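Local coordinates for nickel ABC transporter (Nickel-binding protein) (PDB 3T66) that probably binds its solute, nickel or a peptide, outside the membrane and hands it to an ABC transporter for import, at residues Leu266-Ile271 / Ala280-Gly285. Residues are numbered along the deposited sequence; the frame is centred on the assembly and turned at random.
Sequences LDRQEI and AEVADG
Its chain nearly straight through CG and CD (chi2 165°), Arg268 lies across the side chain of Val282, whose CG1, set anti to the backbone N (chi1 -166°), meets Arg268 CD at 3.7 Å and Arg268 CB equally closely. In this family 5 solute-binding protein, of the periplasmic-binding-protein fold, the pair sets the first turn of helix 268-275 beside strand 280-282, which pairs antiparallel with strand 451-464. It is a worked example of an arginine that packs through its carbon chain while its end bonds elsewhere: no hydrogen bond links the two segments, and the aliphatic part of the arginine makes the contact. NE donates to the carbonyl oxygen of Phe453 and NH2 forms a salt bridge with Asp263, which should fix the extended chain over the valine. At the helix start, Asp267 is the N-cap; its OD2 accepts from Glu270 N at 3.0 Å, met from above the carboxylate plane. Next to Arg268 along the helix, Gln269 crosses Val282 at about a right angle, bringing OE1 to 3.5 Å from Val282 CG2. Past the valine, the backbone O of Ala283 stands oblique to the guanidinium and lies 3.5 Å from Arg268 CD.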
loop_
_atom_site.group_PDB
_atom_site.type_symbol
_atom_site.label_atom_id
_atom_site.label_comp_id
_atom_site.label_asym_id
_atom_site.label_seq_id
_atom_site.Cartn_x
_atom_site.Cartn_y
_atom_site.Cartn_z
ATOM N N LEU A 266 17.906 6.673 14.967
ATOM C CA LEU A 266 18.207 5.869 13.745
ATOM C C LEU A 266 18.558 6.719 12.525
ATOM O O LEU A 266 17.899 7.724 12.264
ATOM C CB LEU A 266 17.034 4.975 13.385
ATOM C CG LEU A 266 16.813 3.749 14.255
ATOM C CD1 LEU A 266 15.352 3.367 14.227
ATOM C CD2 LEU A 266 17.687 2.559 13.821
ATOM N N ASP A 267 19.593 6.322 11.788
ATOM C CA ASP A 267 20.037 7.035 10.581
ATOM C C ASP A 267 19.359 6.422 9.368
ATOM O O ASP A 267 19.826 5.411 8.823
ATOM C CB ASP A 267 21.550 6.929 10.407
ATOM C CG ASP A 267 22.026 7.520 9.088
ATOM O OD1 ASP A 267 23.098 8.172 9.068
ATOM O OD2 ASP A 267 21.331 7.336 8.062
ATOM N N ARG A 268 18.262 7.043 8.940
ATOM C CA ARG A 268 17.371 6.433 7.961
ATOM C C ARG A 268 18.055 6.003 6.667
ATOM O O ARG A 268 17.762 4.929 6.152
ATOM C CB ARG A 268 16.209 7.365 7.668
ATOM C CG ARG A 268 15.083 7.274 8.636
ATOM C CD ARG A 268 14.178 8.482 8.444
ATOM N NE ARG A 268 13.304 8.603 9.590
ATOM C CZ ARG A 268 13.683 9.151 10.734
ATOM N NH1 ARG A 268 14.905 9.637 10.848
ATOM N NH2 ARG A 268 12.850 9.204 11.763
ATOM N N GLN A 269 18.967 6.819 6.144
ATOM C CA GLN A 269 19.686 6.394 4.941
ATOM C C GLN A 269 20.431 5.062 5.133
ATOM O O GLN A 269 20.423 4.219 4.231
ATOM C CB GLN A 269 20.610 7.485 4.370
ATOM C CG GLN A 269 21.101 7.187 2.954
ATOM C CD GLN A 269 19.986 7.259 1.869
ATOM O OE1 GLN A 269 19.264 8.265 1.754
ATOM N NE2 GLN A 269 19.870 6.193 1.062
ATOM N N GLU A 270 21.048 4.866 6.300
ATOM C CA GLU A 270 21.797 3.636 6.543
ATOM C C GLU A 270 20.870 2.449 6.553
ATOM O O GLU A 270 21.297 1.355 6.226
ATOM C CB GLU A 270 22.618 3.634 7.851
ATOM C CG GLU A 270 23.743 4.712 8.031
ATOM C CD GLU A 270 24.488 5.065 6.737
ATOM O OE1 GLU A 270 24.349 6.220 6.248
ATOM O OE2 GLU A 270 25.206 4.183 6.207
ATOM N N ILE A 271 19.608 2.643 6.927
ATOM C CA ILE A 271 18.645 1.555 6.819
ATOM C C ILE A 271 18.380 1.290 5.364
ATOM O O ILE A 271 18.210 0.151 4.975
ATOM C CB ILE A 271 17.290 1.838 7.467
ATOM C CG1 ILE A 271 17.441 2.553 8.814
ATOM C CG2 ILE A 271 16.515 0.525 7.634
ATOM C CD1 ILE A 271 17.366 1.639 10.040
ATOM N N ALA A 280 14.602 0.377 -1.152
ATOM C CA ALA A 280 13.717 1.175 -0.320
ATOM C C ALA A 280 14.073 2.678 -0.371
ATOM O O ALA A 280 15.089 3.034 -0.974
ATOM C CB ALA A 280 13.718 0.640 1.129
ATOM N N GLU A 281 13.226 3.538 0.238
ATOM C CA GLU A 281 13.387 5.020 0.288
ATOM C C GLU A 281 13.140 5.601 1.706
ATOM O O GLU A 281 12.338 5.075 2.480
ATOM C CB GLU A 281 12.489 5.726 -0.755
ATOM N N VAL A 282 13.845 6.681 2.040
ATOM C CA VAL A 282 13.655 7.385 3.307
ATOM C C VAL A 282 12.182 7.811 3.453
ATOM O O VAL A 282 11.584 8.304 2.510
ATOM C CB VAL A 282 14.565 8.644 3.403
ATOM C CG1 VAL A 282 14.620 9.168 4.804
ATOM C CG2 VAL A 282 15.964 8.333 2.999
ATOM N N ALA A 283 11.586 7.593 4.622
ATOM C CA ALA A 283 10.285 8.186 4.901
ATOM C C ALA A 283 10.524 9.407 5.745
ATOM O O ALA A 283 11.259 9.327 6.723
ATOM C CB ALA A 283 9.396 7.228 5.611
ATOM N N ASP A 284 9.967 10.544 5.323
ATOM C CA ASP A 284 9.909 11.757 6.133
ATOM C C ASP A 284 8.579 11.765 6.909
ATOM O O ASP A 284 8.235 12.757 7.557
ATOM C CB ASP A 284 9.935 13.031 5.263
ATOM C CG ASP A 284 11.053 13.048 4.189
ATOM O OD1 ASP A 284 12.249 12.781 4.511
ATOM O OD2 ASP A 284 10.733 13.406 3.020
ATOM N N GLY A 285 7.820 10.673 6.812
ATOM C CA GLY A 285 6.485 10.620 7.389
ATOM C C GLY A 285 5.654 9.398 7.008
ATOM O O GLY A 285 6.142 8.510 6.320
#